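Local coordinates for SPbeta prophage-derived uncharacterized protein YonK (Bacillus subtilis, PDB 2H4O), which is of unknown function; encoded by the SPbeta prophage, it assembles as an octamer, at residues Met20-Gln25 with Tyr33-Ile38. Numbering follows the deposited sequence.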
loop_
_atom_site.group_PDB
_atom_site.type_symbol
_atom_site.label_atom_id
_atom_site.label_comp_id
_atom_site.label_asym_id
_atom_site.label_seq_id
_atom_site.Cartn_x
_atom_site.Cartn_y
_atom_site.Cartn_z
HETATM N N MSE A 20 -18.563 -5.158 -25.769
HETATM C CA MSE A 20 -17.244 -5.303 -25.170
HETATM C C MSE A 20 -16.448 -3.996 -25.107
HETATM O O MSE A 20 -15.300 -3.924 -25.551
HETATM C CB MSE A 20 -16.445 -6.367 -25.916
HETATM C CG MSE A 20 -16.658 -7.779 -25.380
HETATM SE SE MSE A 20 -15.813 -8.145 -23.637
HETATM C CE MSE A 20 -14.099 -8.796 -24.234
ATOM N N GLU A 21 -17.066 -2.970 -24.527
ATOM C CA GLU A 21 -16.429 -1.665 -24.390
ATOM C C GLU A 21 -16.584 -1.030 -22.997
ATOM O O GLU A 21 -17.590 -1.181 -22.317
ATOM C CB GLU A 21 -16.991 -0.695 -25.425
ATOM C CG GLU A 21 -16.960 -1.220 -26.850
ATOM C CD GLU A 21 -17.477 -0.208 -27.856
ATOM O OE1 GLU A 21 -18.551 0.393 -27.609
ATOM O OE2 GLU A 21 -16.811 -0.023 -28.901
ATOM N N VAL A 22 -15.557 -0.320 -22.572
ATOM C CA VAL A 22 -15.597 0.380 -21.299
ATOM C C VAL A 22 -15.512 1.864 -21.641
ATOM O O VAL A 22 -14.656 2.297 -22.429
ATOM C CB VAL A 22 -14.395 0.019 -20.375
ATOM C CG1 VAL A 22 -14.541 0.732 -19.042
ATOM C CG2 VAL A 22 -14.306 -1.491 -20.192
ATOM N N THR A 23 -16.395 2.642 -21.034
ATOM C CA THR A 23 -16.413 4.059 -21.289
ATOM C C THR A 23 -16.526 4.924 -20.024
ATOM O O THR A 23 -17.504 4.823 -19.287
ATOM C CB THR A 23 -17.547 4.385 -22.299
ATOM O OG1 THR A 23 -17.745 5.802 -22.379
ATOM C CG2 THR A 23 -18.829 3.708 -21.903
ATOM N N GLU A 24 -15.513 5.764 -19.773
ATOM C CA GLU A 24 -15.530 6.646 -18.609
ATOM C C GLU A 24 -15.896 8.079 -18.951
ATOM O O GLU A 24 -15.508 8.608 -19.977
ATOM C CB GLU A 24 -14.181 6.642 -17.850
ATOM C CG GLU A 24 -12.963 7.125 -18.630
ATOM C CD GLU A 24 -11.681 7.185 -17.788
ATOM O OE1 GLU A 24 -10.570 7.152 -18.349
ATOM O OE2 GLU A 24 -11.765 7.279 -16.562
ATOM N N GLN A 25 -16.641 8.693 -18.044
ATOM C CA GLN A 25 -17.100 10.066 -18.168
ATOM C C GLN A 25 -16.178 11.020 -17.388
ATOM O O GLN A 25 -16.364 11.196 -16.195
ATOM C CB GLN A 25 -18.530 10.143 -17.620
ATOM C CG GLN A 25 -19.182 11.514 -17.619
ATOM C CD GLN A 25 -19.487 12.034 -19.021
ATOM O OE1 GLN A 25 -20.007 11.305 -19.862
ATOM N NE2 GLN A 25 -19.172 13.306 -19.271
ATOM N N TYR A 33 -13.155 2.994 -24.649
ATOM C CA TYR A 33 -12.055 2.090 -24.927
ATOM C C TYR A 33 -12.687 0.749 -25.267
ATOM O O TYR A 33 -13.730 0.399 -24.724
ATOM C CB TYR A 33 -11.167 1.947 -23.670
ATOM C CG TYR A 33 -10.727 3.255 -23.034
ATOM C CD1 TYR A 33 -9.645 3.977 -23.536
ATOM C CD2 TYR A 33 -11.417 3.784 -21.955
ATOM C CE1 TYR A 33 -9.268 5.190 -22.976
ATOM C CE2 TYR A 33 -11.050 4.986 -21.391
ATOM C CZ TYR A 33 -9.973 5.683 -21.898
ATOM O OH TYR A 33 -9.566 6.846 -21.270
ATOM N N ASP A 34 -12.087 -0.003 -26.176
ATOM C CA ASP A 34 -12.675 -1.290 -26.472
ATOM C C ASP A 34 -11.859 -2.332 -25.748
ATOM O O ASP A 34 -10.689 -2.589 -26.060
ATOM C CB ASP A 34 -12.731 -1.584 -27.973
ATOM C CG ASP A 34 -11.379 -1.753 -28.578
ATOM O OD1 ASP A 34 -11.126 -2.864 -29.087
ATOM O OD2 ASP A 34 -10.581 -0.777 -28.546
ATOM N N PHE A 35 -12.522 -2.908 -24.753
ATOM C CA PHE A 35 -11.955 -3.914 -23.889
ATOM C C PHE A 35 -11.436 -5.107 -24.672
ATOM O O PHE A 35 -10.482 -5.767 -24.238
ATOM C CB PHE A 35 -13.018 -4.329 -22.887
ATOM C CG PHE A 35 -12.471 -4.967 -21.682
ATOM C CD1 PHE A 35 -11.357 -4.432 -21.057
ATOM C CD2 PHE A 35 -13.068 -6.102 -21.152
ATOM C CE1 PHE A 35 -10.843 -5.015 -19.930
ATOM C CE2 PHE A 35 -12.558 -6.697 -20.014
ATOM C CZ PHE A 35 -11.440 -6.149 -19.399
ATOM N N LYS A 36 -12.054 -5.363 -25.829
ATOM C CA LYS A 36 -11.659 -6.468 -26.699
ATOM C C LYS A 36 -10.198 -6.298 -27.159
ATOM O O LYS A 36 -9.353 -7.168 -26.950
ATOM C CB LYS A 36 -12.609 -6.530 -27.911
ATOM C CG LYS A 36 -12.596 -7.860 -28.693
ATOM C CD LYS A 36 -13.553 -7.814 -29.923
ATOM C CE LYS A 36 -14.032 -9.232 -30.421
ATOM N NZ LYS A 36 -12.939 -10.206 -30.771
ATOM N N GLU A 37 -9.905 -5.164 -27.775
ATOM C CA GLU A 37 -8.553 -4.897 -28.245
ATOM C C GLU A 37 -7.573 -4.938 -27.089
ATOM O O GLU A 37 -6.519 -5.563 -27.184
ATOM C CB GLU A 37 -8.474 -3.527 -28.914
ATOM C CG GLU A 37 -7.637 -3.530 -30.158
ATOM C CD GLU A 37 -8.026 -4.658 -31.107
ATOM O OE1 GLU A 37 -7.270 -5.659 -31.180
ATOM O OE2 GLU A 37 -9.098 -4.550 -31.763
ATOM N N ILE A 38 -7.914 -4.248 -26.004
ATOM C CA ILE A 38 -7.071 -4.233 -24.810
ATOM C C ILE A 38 -6.790 -5.667 -24.313
ATOM O O ILE A 38 -5.627 -6.082 -24.142
ATOM C CB ILE A 38 -7.758 -3.436 -23.669
ATOM C CG1 ILE A 38 -7.860 -1.949 -24.047
ATOM C CG2 ILE A 38 -6.985 -3.623 -22.372
ATOM C CD1 ILE A 38 -8.703 -1.152 -23.121
#
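Met20, a selenomethionine, has its chain bent at both chi2 and chi3, which lays CE beside the Phe35 ring, 4.2 Å from CD2 and equally near Lys36 CA. Its carbonyl points into the first turn of helix 35-40, where Met20 O lies 3.5 Å from Phe35 CB. Met20 of a third subunit packs on this side chain, and Ile49 of that subunit on Phe35. Glu21, which forms a G1 beta bulge with Met20 against strand 14-16, rests CB on the carbonyl oxygen of Tyr33, while its extended chain carries OE2 to a salt bridge with Lys60 of a second subunit, which also packs on Asp34. At Val22 the backbones join in an antiparallel hydrogen-bonded pair: Val22 N gives to Tyr33 O (2.9 Å), and Tyr33 N returns a nearly straight bond to Val22 O (2.8 Å, 172° at the hydrogen). The Val22 side chain turns to the same face of the sheet as Tyr33, and its CG2, anti to the carbonyl carbon, meets Phe35 CB at 4.1 Å. Farther along, Glu24 reaches the Tyr33 ring from its edge, with CG in the ring plane 4.0 Å from CE2. Its carboxylate is turned 58° from the ring, and OE1 stands 3.1 Å from Tyr33 OH; the same oxygen accepts a hydrogen bond from Ser3 of a fourth subunit. Asp34 sits at the N-cap, where its side chain appears to accept from Glu37 N, though the position of OD1 is uncertain. This is a beta hairpin, strands 21-25 and 30-34, whose second strand runs directly into a short helix with Asp34 at its N-cap position, at the subunit interfaces of the octamer.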